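Hypothetical protein VC0802 (Vibrio cholerae, PDB 1ZVP) is of unknown function but carries two ACT-domain regions, consistent with a regulatory or small-molecule-sensing role, and has been proposed as a possible transport protein. Local coordinates at residues D[27-32]-D[51-56]; D[21-26]-D[68-73]; D[9-14]-D[91-96]. All coordinates share one frame; numbering follows the deposited sequence.

Contact 1. Residues D[27-32]-D[51-56]; sequences CTVNGA and LTLVLE
V29 and L51 form an antiparallel hydrogen-bonded pair: V29 N donates to L51 O at 2.8 Å, and L51 N returns a longer bond to V29 O (3.2 Å, N-H...O 140°). Two residues back in the first strand and two forward in the second, C27 and L53 repeat the pattern, C27 N lying almost in line with the C=O of L53 (C=O...N 163°). Between them T28 and T52 make the non-hydrogen-bonded pair, their CA atoms 4.5 Å apart, and CA-H...O contacts run from T52 CA to C27 O and from T28 CA to L51 O.

On the face carrying C27, V29, L51 and L53, V29 CG2 touches both leucines. With CG1 anti to the carbonyl carbon (chi1 -69°), CG2 lies between backbone N and carbonyl carbon and meets L53 CD1 at 3.8 Å, the two side chains crossing at about a right angle; L51 CB lies 3.9 Å from the same V29 CG2. Further along, C27 SG touches L55 CD1, and Y36 packs on V29 and L53.

On the side of T28 and T52 a water joins the two hydroxyls. It donates to T28 OG1 (2.6 Å) and accepts from T52 OG1, which is also hydrogen-bonded to Y108 N of the second subunit, while Y109 of that subunit packs on T28. The register identifies neighbouring antiparallel strands, 24-29 and 50-56, in the three-stranded sheet of this ACT-family chain, with one face turned to the dimer partner.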
ATOM      1  N   CYS D  27      12.798  -3.942  -4.334  1.00 42.97           N
ATOM      2  CA  CYS D  27      14.118  -4.302  -3.838  1.00 44.56           C
ATOM      3  C   CYS D  27      14.167  -4.063  -2.362  1.00 45.23           C
ATOM      4  O   CYS D  27      13.494  -3.168  -1.847  1.00 45.75           O
ATOM      5  CB  CYS D  27      15.209  -3.435  -4.465  1.00 44.42           C
ATOM      6  SG  CYS D  27      15.293  -3.475  -6.244  1.00 47.56           S
ATOM      7  N   THR D  28      14.980  -4.860  -1.687  1.00 46.07           N
ATOM      8  CA  THR D  28      15.354  -4.578  -0.323  1.00 46.67           C
ATOM      9  C   THR D  28      16.868  -4.339  -0.321  1.00 47.61           C
ATOM     10  O   THR D  28      17.621  -5.046  -0.998  1.00 47.64           O
ATOM     11  CB  THR D  28      14.903  -5.704   0.636  1.00 46.49           C
ATOM     12  OG1 THR D  28      14.956  -5.237   1.988  1.00 45.96           O
ATOM     13  CG2 THR D  28      15.743  -6.974   0.475  1.00 46.30           C
ATOM     14  N   VAL D  29      17.301  -3.306   0.392  1.00 48.60           N
ATOM     15  CA  VAL D  29      18.718  -2.963   0.459  1.00 49.37           C
ATOM     16  C   VAL D  29      19.165  -2.694   1.898  1.00 50.31           C
ATOM     17  O   VAL D  29      18.348  -2.638   2.816  1.00 50.32           O
ATOM     18  CB  VAL D  29      19.079  -1.752  -0.461  1.00 49.19           C
ATOM     19  CG1 VAL D  29      18.961  -2.121  -1.934  1.00 48.73           C
ATOM     20  CG2 VAL D  29      18.232  -0.535  -0.134  1.00 49.17           C
ATOM     21  N   ASN D  30      20.471  -2.533   2.084  1.00 51.80           N
ATOM     22  CA  ASN D  30      21.025  -2.206   3.390  1.00 52.95           C
ATOM     23  C   ASN D  30      21.477  -0.773   3.542  1.00 53.26           C
ATOM     24  O   ASN D  30      22.043  -0.183   2.623  1.00 52.96           O
ATOM     25  CB  ASN D  30      22.171  -3.142   3.734  1.00 53.28           C
ATOM     26  CG  ASN D  30      21.723  -4.285   4.607  1.00 54.94           C
ATOM     27  OD1 ASN D  30      22.488  -4.770   5.448  1.00 57.53           O
ATOM     28  ND2 ASN D  30      20.464  -4.713   4.435  1.00 55.01           N
ATOM     29  N   GLY D  31      21.212  -0.221   4.722  1.00 53.96           N
ATOM     30  CA  GLY D  31      21.689   1.114   5.063  1.00 54.58           C
ATOM     31  C   GLY D  31      20.758   2.258   4.705  1.00 54.54           C
ATOM     32  O   GLY D  31      19.555   2.064   4.514  1.00 54.78           O
ATOM     33  N   ALA D  32      21.336   3.453   4.611  1.00 54.39           N
ATOM     34  CA  ALA D  32      20.572   4.691   4.592  1.00 54.19           C
ATOM     35  C   ALA D  32      19.949   4.979   3.235  1.00 54.03           C
ATOM     36  O   ALA D  32      20.514   4.629   2.201  1.00 53.90           O
ATOM     37  CB  ALA D  32      21.449   5.859   5.041  1.00 54.24           C
ATOM     38  N   LEU D  51      15.677  -1.388   3.970  1.00 41.76           N
ATOM     39  CA  LEU D  51      14.996  -0.388   3.148  1.00 40.54           C
ATOM     40  C   LEU D  51      14.432  -1.006   1.887  1.00 40.00           C
ATOM     41  O   LEU D  51      15.174  -1.588   1.098  1.00 39.93           O
ATOM     42  CB  LEU D  51      15.971   0.729   2.780  1.00 40.22           C
ATOM     43  CG  LEU D  51      15.490   1.983   2.064  1.00 39.46           C
ATOM     44  CD1 LEU D  51      14.674   2.880   2.984  1.00 39.49           C
ATOM     45  CD2 LEU D  51      16.703   2.725   1.558  1.00 39.24           C
ATOM     46  N   THR D  52      13.117  -0.895   1.709  1.00 39.65           N
ATOM     47  CA  THR D  52      12.464  -1.259   0.443  1.00 38.98           C
ATOM     48  C   THR D  52      12.590  -0.091  -0.527  1.00 38.83           C
ATOM     49  O   THR D  52      12.287   1.052  -0.170  1.00 38.61           O
ATOM     50  CB  THR D  52      10.953  -1.619   0.628  1.00 39.08           C
ATOM     51  OG1 THR D  52      10.808  -2.715   1.540  1.00 38.70           O
ATOM     52  CG2 THR D  52      10.297  -1.989  -0.711  1.00 38.31           C
ATOM     53  N   LEU D  53      13.059  -0.373  -1.739  1.00 38.74           N
ATOM     54  CA  LEU D  53      13.050   0.614  -2.810  1.00 38.88           C
ATOM     55  C   LEU D  53      12.188   0.095  -3.936  1.00 38.98           C
ATOM     56  O   LEU D  53      12.282  -1.074  -4.287  1.00 39.10           O
ATOM     57  CB  LEU D  53      14.462   0.895  -3.343  1.00 38.84           C
ATOM     58  CG  LEU D  53      15.567   1.402  -2.403  1.00 39.34           C
ATOM     59  CD1 LEU D  53      16.929   1.399  -3.120  1.00 38.48           C
ATOM     60  CD2 LEU D  53      15.250   2.787  -1.826  1.00 39.07           C
ATOM     61  N   VAL D  54      11.339   0.956  -4.486  1.00 39.07           N
ATOM     62  CA  VAL D  54      10.613   0.640  -5.715  1.00 39.20           C
ATOM     63  C   VAL D  54      11.212   1.523  -6.797  1.00 39.62           C
ATOM     64  O   VAL D  54      11.200   2.742  -6.694  1.00 39.03           O
ATOM     65  CB  VAL D  54       9.061   0.823  -5.595  1.00 39.00           C
ATOM     66  CG1 VAL D  54       8.360   0.287  -6.827  1.00 38.43           C
ATOM     67  CG2 VAL D  54       8.523   0.114  -4.378  1.00 38.00           C
ATOM     68  N   LEU D  55      11.746   0.876  -7.824  1.00 40.78           N
ATOM     69  CA  LEU D  55      12.618   1.507  -8.795  1.00 42.05           C
ATOM     70  C   LEU D  55      12.230   1.085 -10.186  1.00 43.01           C
ATOM     71  O   LEU D  55      11.731  -0.021 -10.376  1.00 42.87           O
ATOM     72  CB  LEU D  55      14.059   1.030  -8.575  1.00 42.07           C
ATOM     73  CG  LEU D  55      14.794   1.379  -7.286  1.00 42.34           C
ATOM     74  CD1 LEU D  55      15.789   0.304  -6.944  1.00 42.60           C
ATOM     75  CD2 LEU D  55      15.489   2.703  -7.461  1.00 43.44           C
ATOM     76  N   GLU D  56      12.484   1.964 -11.154  1.00 44.59           N
ATOM     77  CA  GLU D  56      12.466   1.611 -12.566  1.00 46.47           C
ATOM     78  C   GLU D  56      13.360   0.393 -12.809  1.00 47.25           C
ATOM     79  O   GLU D  56      14.417   0.266 -12.196  1.00 47.36           O
ATOM     80  CB  GLU D  56      12.960   2.791 -13.397  1.00 46.78           C
ATOM     81  CG  GLU D  56      11.882   3.758 -13.825  1.00 49.33           C
ATOM     82  CD  GLU D  56      11.518   3.612 -15.301  1.00 53.93           C
ATOM     83  OE1 GLU D  56      11.515   4.653 -16.003  1.00 55.25           O
ATOM     84  OE2 GLU D  56      11.248   2.469 -15.765  1.00 55.11           O
TER
HETATM   85  O   HOH W   1      12.824  -4.049   2.796  1.00 39.19           O
HETATM   86  O   HOH W   2      18.516  -0.799   5.676  1.00 76.97           O

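Contact 2. Residues D[21-26]-D[68-73]; sequences AGDYVF and SALFSL
A single antiparallel bridge, Y24 with F71, joins strand 24-29 to strand 71-76, two strands that belong to different sheets. Its evidence is a reciprocal pair of backbone bonds: Y24 N to F71 O and F71 N to Y24 O, each 2.8 Å. The strand axes, at 117° to each other, diverge from antiparallel, in keeping with an isolated bridge.

F26 turns its ring edge toward the face of F71, a T-shaped pair with centroids 5.4 Å apart and planes at 68°. F71 CG is anti to the carbonyl carbon (chi1 -70°), and the ring has Y24 O and V25 CA at its own edge. L73 CB rests obliquely against Y24 CE2 at 4.0 Å. V25 CB meets S68 CB at 3.6 Å, and V25 CG1 lies beside L70 CD2, these two side chains pointing the same way. L70 CD1 touches D23 OD2, the carboxylate oxygen in a salt bridge with K117. Water 3 links G22 O to L73 N, from which it accepts at 2.8 Å.

Around the bridge, helix 57-61 meets D23, V25 and L70, strand 50-56 flanks Y24 and F26, and F114 of strand 111-116 packs on F71 and L73 and stacks edge-to-face with F26.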
ATOM      1  N   ALA D  21       3.579   5.048 -17.218  1.00 33.32           N
ATOM      2  CA  ALA D  21       4.782   4.638 -17.908  1.00 33.14           C
ATOM      3  C   ALA D  21       5.757   3.991 -16.936  1.00 33.27           C
ATOM      4  O   ALA D  21       5.818   4.370 -15.770  1.00 33.38           O
ATOM      5  CB  ALA D  21       5.422   5.826 -18.556  1.00 32.85           C
ATOM      6  N   GLY D  22       6.500   2.999 -17.425  1.00 33.85           N
ATOM      7  CA  GLY D  22       7.616   2.415 -16.688  1.00 34.43           C
ATOM      8  C   GLY D  22       7.431   0.990 -16.195  1.00 35.18           C
ATOM      9  O   GLY D  22       6.315   0.579 -15.837  1.00 35.45           O
ATOM     10  N   ASP D  23       8.531   0.234 -16.179  1.00 35.52           N
ATOM     11  CA  ASP D  23       8.555  -1.087 -15.540  1.00 35.98           C
ATOM     12  C   ASP D  23       9.213  -0.932 -14.191  1.00 35.82           C
ATOM     13  O   ASP D  23      10.279  -0.334 -14.086  1.00 35.89           O
ATOM     14  CB  ASP D  23       9.337  -2.122 -16.362  1.00 36.20           C
ATOM     15  CG  ASP D  23       8.756  -2.353 -17.756  1.00 37.51           C
ATOM     16  OD1 ASP D  23       7.583  -1.990 -18.038  1.00 37.79           O
ATOM     17  OD2 ASP D  23       9.505  -2.921 -18.582  1.00 39.52           O
ATOM     18  N   TYR D  24       8.584  -1.471 -13.155  1.00 35.78           N
ATOM     19  CA  TYR D  24       9.057  -1.256 -11.805  1.00 35.89           C
ATOM     20  C   TYR D  24       9.453  -2.566 -11.171  1.00 36.02           C
ATOM     21  O   TYR D  24       8.984  -3.617 -11.588  1.00 35.87           O
ATOM     22  CB  TYR D  24       8.008  -0.493 -10.965  1.00 36.04           C
ATOM     23  CG  TYR D  24       7.852   0.945 -11.432  1.00 35.56           C
ATOM     24  CD1 TYR D  24       8.700   1.949 -10.959  1.00 34.99           C
ATOM     25  CD2 TYR D  24       6.882   1.288 -12.378  1.00 35.03           C
ATOM     26  CE1 TYR D  24       8.580   3.252 -11.412  1.00 34.82           C
ATOM     27  CE2 TYR D  24       6.752   2.588 -12.835  1.00 34.79           C
ATOM     28  CZ  TYR D  24       7.602   3.564 -12.347  1.00 35.46           C
ATOM     29  OH  TYR D  24       7.466   4.860 -12.796  1.00 36.40           O
ATOM     30  N   VAL D  25      10.347  -2.487 -10.191  1.00 36.32           N
ATOM     31  CA  VAL D  25      10.807  -3.647  -9.449  1.00 36.72           C
ATOM     32  C   VAL D  25      10.866  -3.307  -7.967  1.00 37.44           C
ATOM     33  O   VAL D  25      11.063  -2.150  -7.600  1.00 37.04           O
ATOM     34  CB  VAL D  25      12.192  -4.151  -9.947  1.00 36.60           C
ATOM     35  CG1 VAL D  25      12.123  -4.568 -11.403  1.00 35.87           C
ATOM     36  CG2 VAL D  25      13.284  -3.103  -9.740  1.00 36.63           C
ATOM     37  N   PHE D  26      10.673  -4.315  -7.123  1.00 38.73           N
ATOM     38  CA  PHE D  26      10.800  -4.151  -5.681  1.00 40.22           C
ATOM     39  C   PHE D  26      12.150  -4.676  -5.233  1.00 41.47           C
ATOM     40  O   PHE D  26      12.599  -5.718  -5.700  1.00 41.79           O
ATOM     41  CB  PHE D  26       9.683  -4.892  -4.939  1.00 40.08           C
ATOM     42  CG  PHE D  26       8.380  -4.131  -4.858  1.00 39.93           C
ATOM     43  CD1 PHE D  26       7.888  -3.706  -3.629  1.00 39.71           C
ATOM     44  CD2 PHE D  26       7.636  -3.853  -6.009  1.00 39.89           C
ATOM     45  CE1 PHE D  26       6.680  -3.017  -3.547  1.00 39.48           C
ATOM     46  CE2 PHE D  26       6.432  -3.158  -5.937  1.00 39.29           C
ATOM     47  CZ  PHE D  26       5.952  -2.742  -4.707  1.00 39.34           C
ATOM     48  N   SER D  68      14.459  -8.463 -10.318  1.00 58.49           N
ATOM     49  CA  SER D  68      13.174  -8.733  -9.665  1.00 56.35           C
ATOM     50  C   SER D  68      12.156  -9.052 -10.775  1.00 54.54           C
ATOM     51  O   SER D  68      12.499  -8.988 -11.971  1.00 54.50           O
ATOM     52  CB  SER D  68      12.739  -7.527  -8.813  1.00 56.61           C
ATOM     53  OG  SER D  68      11.366  -7.585  -8.425  1.00 56.99           O
ATOM     54  N   ALA D  69      10.930  -9.426 -10.389  1.00 51.84           N
ATOM     55  CA  ALA D  69       9.835  -9.568 -11.347  1.00 48.99           C
ATOM     56  C   ALA D  69       9.374  -8.170 -11.734  1.00 47.05           C
ATOM     57  O   ALA D  69       9.405  -7.258 -10.905  1.00 46.70           O
ATOM     58  CB  ALA D  69       8.699 -10.363 -10.747  1.00 49.01           C
ATOM     59  N   LEU D  70       8.968  -8.005 -12.992  1.00 44.83           N
ATOM     60  CA  LEU D  70       8.553  -6.701 -13.514  1.00 42.76           C
ATOM     61  C   LEU D  70       7.114  -6.334 -13.160  1.00 41.67           C
ATOM     62  O   LEU D  70       6.202  -7.157 -13.282  1.00 41.26           O
ATOM     63  CB  LEU D  70       8.747  -6.615 -15.032  1.00 42.53           C
ATOM     64  CG  LEU D  70      10.137  -6.646 -15.670  1.00 41.57           C
ATOM     65  CD1 LEU D  70      10.030  -6.197 -17.123  1.00 40.93           C
ATOM     66  CD2 LEU D  70      11.140  -5.788 -14.928  1.00 39.79           C
ATOM     67  N   PHE D  71       6.937  -5.081 -12.734  1.00 40.43           N
ATOM     68  CA  PHE D  71       5.648  -4.526 -12.335  1.00 38.84           C
ATOM     69  C   PHE D  71       5.203  -3.322 -13.175  1.00 38.27           C
ATOM     70  O   PHE D  71       6.009  -2.479 -13.578  1.00 37.90           O
ATOM     71  CB  PHE D  71       5.682  -4.136 -10.865  1.00 38.57           C
ATOM     72  CG  PHE D  71       5.722  -5.307  -9.928  1.00 38.20           C
ATOM     73  CD1 PHE D  71       4.563  -6.002  -9.610  1.00 37.67           C
ATOM     74  CD2 PHE D  71       6.919  -5.706  -9.348  1.00 38.23           C
ATOM     75  CE1 PHE D  71       4.594  -7.080  -8.740  1.00 37.70           C
ATOM     76  CE2 PHE D  71       6.960  -6.788  -8.473  1.00 38.27           C
ATOM     77  CZ  PHE D  71       5.794  -7.473  -8.167  1.00 38.16           C
ATOM     78  N   SER D  72       3.904  -3.261 -13.441  1.00 37.42           N
ATOM     79  CA  SER D  72       3.293  -2.084 -14.028  1.00 36.83           C
ATOM     80  C   SER D  72       2.613  -1.282 -12.937  1.00 36.08           C
ATOM     81  O   SER D  72       2.188  -1.837 -11.931  1.00 35.59           O
ATOM     82  CB  SER D  72       2.283  -2.484 -15.084  1.00 36.92           C
ATOM     83  OG  SER D  72       2.946  -3.091 -16.168  1.00 37.80           O
ATOM     84  N   LEU D  73       2.532   0.025 -13.133  1.00 35.54           N
ATOM     85  CA  LEU D  73       1.943   0.904 -12.134  1.00 35.20           C
ATOM     86  C   LEU D  73       0.620   1.492 -12.619  1.00 35.11           C
ATOM     87  O   LEU D  73       0.538   2.089 -13.690  1.00 34.77           O
ATOM     88  CB  LEU D  73       2.920   2.006 -11.722  1.00 34.83           C
ATOM     89  CG  LEU D  73       2.341   3.186 -10.946  1.00 34.76           C
ATOM     90  CD1 LEU D  73       1.864   2.775  -9.564  1.00 34.51           C
ATOM     91  CD2 LEU D  73       3.373   4.277 -10.854  1.00 34.59           C
TER
HETATM   92  O   HOH W   3       3.675   1.108 -15.443  1.00 38.90           O
HETATM   93  O   HOH W   4       4.950  -1.472 -17.376  1.00 48.47           O

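Contact 3. Residues D[9-14]-D[91-96]; sequences ELLLQS and FATKLA
T93 and K94 of helix 87-96 meet L11 at the end of helix 3-11, where the chain leaves helical geometry at L12. The segments come nearest, CA to CA, at L11 and F91 (7.1 Å), yet the CB of F91 is directed away from 9-14, and its side chain packs on I113 of strand 111-116 and L127 of helix 120-127.

A92 packs on T88 of the second subunit. T93 is the first residue in sequence order whose side chain touches the other segment: its CB is directed toward 9-14, and CG2 stands 4.1 Å from L11 CD2, the two side chains crossing at about a right angle. T93 OG1 is bonded to A89 O of its own helix, which leaves the methyl for L11.

K94 has the largest area buried by the other segment, 71 Å². Its CG lies 3.6 Å from L11 CD2, and the lysine and leucine chains slide past each other in opposite directions. CB to CE is close to extended, chi2 169° and chi3 163°, which takes CE to 3.2 Å from L11 O; a bend at chi4 (-81°) then sets the direction of NZ. NZ makes a weak and doubtful bond of 2.8 Å to Q13 O, whose modelled position is less sure, and a further hydrogen bond to E129 O. Q13 in turn is tied to the helix end, its NE2 donating to E9 O at 3.1 Å from above the carbonyl plane.

L95 packs on A123 and L127, and A96 on G86 of the second subunit.

The chemistry is thus a lysine whose methylenes lie against a leucine while its ammonium bonds to E129 O, and only doubtfully to Q13 O; no acidic side chain takes part within these segments. Carbonyl oxygen would be expected to offset part of the positive charge of this buried residue.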
ATOM      1  N   GLU D   9     -21.526  -0.992  -2.532  1.00 37.08           N
ATOM      2  CA  GLU D   9     -21.781   0.136  -3.420  1.00 36.99           C
ATOM      3  C   GLU D   9     -20.508   0.687  -4.057  1.00 36.63           C
ATOM      4  O   GLU D   9     -20.549   1.209  -5.164  1.00 36.67           O
ATOM      5  CB  GLU D   9     -22.536   1.232  -2.673  1.00 37.28           C
ATOM      6  CG  GLU D   9     -24.032   0.960  -2.555  1.00 39.01           C
ATOM      7  CD  GLU D   9     -24.672   1.573  -1.320  1.00 41.63           C
ATOM      8  OE1 GLU D   9     -25.855   1.269  -1.056  1.00 43.02           O
ATOM      9  OE2 GLU D   9     -24.005   2.350  -0.600  1.00 43.15           O
ATOM     10  N   LEU D  10     -19.388   0.558  -3.349  1.00 36.45           N
ATOM     11  CA  LEU D  10     -18.069   0.953  -3.849  1.00 36.27           C
ATOM     12  C   LEU D  10     -17.448  -0.059  -4.822  1.00 36.05           C
ATOM     13  O   LEU D  10     -16.802   0.332  -5.793  1.00 36.08           O
ATOM     14  CB  LEU D  10     -17.114   1.221  -2.682  1.00 36.20           C
ATOM     15  CG  LEU D  10     -16.841   2.682  -2.331  1.00 36.56           C
ATOM     16  CD1 LEU D  10     -15.959   2.767  -1.112  1.00 35.64           C
ATOM     17  CD2 LEU D  10     -16.196   3.405  -3.517  1.00 36.64           C
ATOM     18  N   LEU D  11     -17.646  -1.347  -4.542  1.00 35.83           N
ATOM     19  CA  LEU D  11     -17.257  -2.446  -5.425  1.00 35.70           C
ATOM     20  C   LEU D  11     -17.922  -2.353  -6.787  1.00 35.63           C
ATOM     21  O   LEU D  11     -17.320  -2.703  -7.797  1.00 35.99           O
ATOM     22  CB  LEU D  11     -17.667  -3.770  -4.792  1.00 35.69           C
ATOM     23  CG  LEU D  11     -16.841  -5.044  -4.960  1.00 36.01           C
ATOM     24  CD1 LEU D  11     -17.798  -6.191  -5.041  1.00 35.68           C
ATOM     25  CD2 LEU D  11     -15.923  -5.054  -6.165  1.00 35.68           C
ATOM     26  N   LEU D  12     -19.166  -1.887  -6.807  1.00 35.60           N
ATOM     27  CA  LEU D  12     -19.967  -1.785  -8.028  1.00 35.60           C
ATOM     28  C   LEU D  12     -19.630  -0.551  -8.865  1.00 36.04           C
ATOM     29  O   LEU D  12     -20.350  -0.212  -9.807  1.00 35.99           O
ATOM     30  CB  LEU D  12     -21.453  -1.783  -7.670  1.00 35.42           C
ATOM     31  CG  LEU D  12     -22.265  -3.074  -7.524  1.00 35.42           C
ATOM     32  CD1 LEU D  12     -21.458  -4.241  -7.032  1.00 35.19           C
ATOM     33  CD2 LEU D  12     -23.449  -2.836  -6.612  1.00 35.39           C
ATOM     34  N   GLN D  13     -18.529   0.113  -8.527  1.00 36.61           N
ATOM     35  CA  GLN D  13     -18.098   1.315  -9.230  1.00 37.26           C
ATOM     36  C   GLN D  13     -16.741   1.152  -9.884  1.00 36.92           C
ATOM     37  O   GLN D  13     -15.940   0.332  -9.459  1.00 37.21           O
ATOM     38  CB  GLN D  13     -18.013   2.470  -8.257  1.00 37.60           C
ATOM     39  CG  GLN D  13     -19.349   2.985  -7.812  1.00 41.47           C
ATOM     40  CD  GLN D  13     -19.191   4.216  -6.952  1.00 46.64           C
ATOM     41  OE1 GLN D  13     -18.872   5.301  -7.459  1.00 50.39           O
ATOM     42  NE2 GLN D  13     -19.406   4.064  -5.643  1.00 47.02           N
ATOM     43  N   SER D  14     -16.489   1.955 -10.909  1.00 36.67           N
ATOM     44  CA  SER D  14     -15.186   2.031 -11.552  1.00 36.21           C
ATOM     45  C   SER D  14     -14.183   2.671 -10.595  1.00 36.24           C
ATOM     46  O   SER D  14     -14.539   3.579  -9.822  1.00 36.23           O
ATOM     47  CB  SER D  14     -15.292   2.847 -12.844  1.00 35.93           C
ATOM     48  OG  SER D  14     -14.046   2.935 -13.513  1.00 36.23           O
ATOM     49  N   PHE D  91     -11.162  -2.096  -4.577  1.00 32.92           N
ATOM     50  CA  PHE D  91     -10.175  -2.334  -5.633  1.00 32.45           C
ATOM     51  C   PHE D  91      -9.419  -3.654  -5.516  1.00 32.72           C
ATOM     52  O   PHE D  91      -9.197  -4.322  -6.530  1.00 33.18           O
ATOM     53  CB  PHE D  91      -9.267  -1.120  -5.939  1.00 32.08           C
ATOM     54  CG  PHE D  91      -8.232  -0.802  -4.899  1.00 31.70           C
ATOM     55  CD1 PHE D  91      -8.355   0.336  -4.116  1.00 32.31           C
ATOM     56  CD2 PHE D  91      -7.093  -1.582  -4.752  1.00 31.81           C
ATOM     57  CE1 PHE D  91      -7.379   0.663  -3.170  1.00 31.00           C
ATOM     58  CE2 PHE D  91      -6.126  -1.267  -3.812  1.00 30.25           C
ATOM     59  CZ  PHE D  91      -6.264  -0.138  -3.027  1.00 30.92           C
ATOM     60  N   ALA D  92      -9.062  -4.034  -4.286  1.00 32.61           N
ATOM     61  CA  ALA D  92      -8.424  -5.310  -4.009  1.00 32.13           C
ATOM     62  C   ALA D  92      -9.306  -6.491  -4.414  1.00 32.36           C
ATOM     63  O   ALA D  92      -8.803  -7.481  -4.962  1.00 32.66           O
ATOM     64  CB  ALA D  92      -8.030  -5.403  -2.549  1.00 31.61           C
ATOM     65  N   THR D  93     -10.608  -6.386  -4.141  1.00 32.46           N
ATOM     66  CA  THR D  93     -11.596  -7.391  -4.556  1.00 32.56           C
ATOM     67  C   THR D  93     -11.751  -7.503  -6.074  1.00 32.81           C
ATOM     68  O   THR D  93     -11.830  -8.620  -6.597  1.00 33.16           O
ATOM     69  CB  THR D  93     -12.986  -7.129  -3.929  1.00 32.32           C
ATOM     70  OG1 THR D  93     -12.880  -7.217  -2.517  1.00 32.10           O
ATOM     71  CG2 THR D  93     -14.013  -8.155  -4.388  1.00 32.53           C
ATOM     72  N   LYS D  94     -11.820  -6.364  -6.769  1.00 33.25           N
ATOM     73  CA  LYS D  94     -11.952  -6.354  -8.223  1.00 33.80           C
ATOM     74  C   LYS D  94     -10.777  -7.064  -8.894  1.00 34.04           C
ATOM     75  O   LYS D  94     -10.955  -7.779  -9.886  1.00 34.27           O
ATOM     76  CB  LYS D  94     -12.007  -4.931  -8.747  1.00 33.90           C
ATOM     77  CG  LYS D  94     -13.268  -4.196  -8.460  1.00 35.19           C
ATOM     78  CD  LYS D  94     -13.055  -2.737  -8.788  1.00 37.20           C
ATOM     79  CE  LYS D  94     -14.356  -2.022  -8.914  1.00 38.85           C
ATOM     80  NZ  LYS D  94     -14.981  -2.228 -10.242  1.00 39.32           N
ATOM     81  N   LEU D  95      -9.580  -6.830  -8.359  1.00 34.17           N
ATOM     82  CA  LEU D  95      -8.362  -7.472  -8.831  1.00 34.37           C
ATOM     83  C   LEU D  95      -8.323  -8.973  -8.511  1.00 34.71           C
ATOM     84  O   LEU D  95      -7.983  -9.771  -9.378  1.00 35.17           O
ATOM     85  CB  LEU D  95      -7.140  -6.767  -8.236  1.00 34.17           C
ATOM     86  CG  LEU D  95      -6.247  -5.781  -8.985  1.00 34.12           C
ATOM     87  CD1 LEU D  95      -6.810  -5.352 -10.310  1.00 33.48           C
ATOM     88  CD2 LEU D  95      -5.970  -4.585  -8.110  1.00 34.42           C
ATOM     89  N   ALA D  96      -8.659  -9.350  -7.276  1.00 34.68           N
ATOM     90  CA  ALA D  96      -8.670 -10.750  -6.865  1.00 34.79           C
ATOM     91  C   ALA D  96      -9.654 -11.589  -7.669  1.00 35.18           C
ATOM     92  O   ALA D  96      -9.376 -12.742  -7.973  1.00 35.50           O
ATOM     93  CB  ALA D  96      -8.955 -10.875  -5.371  1.00 34.67           C
TER

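From the N terminus, helix 3-11 and the turn after it supply 9-14, whose partner 91-96 comes 77 residues later; contact 3 therefore closes the widest loop and encloses the other two. Next comes 21-26, paired with 68-73 in contact 2, and inside that loop 27-32 pairs with 51-56 in contact 1. The three nest without crossing. Contacts 1 and 2 share strand 24-29 and touch directly through L55 and V25, so the three-stranded sheet and strand 71-76 are linked there by one bridge. Contact 3 lies on the opposite side of the chain's centre from both, its own centre about 30 Å from that of contact 1, and joins helices 3-11 and 87-96. Contacts 1 and 3 both touch the second subunit.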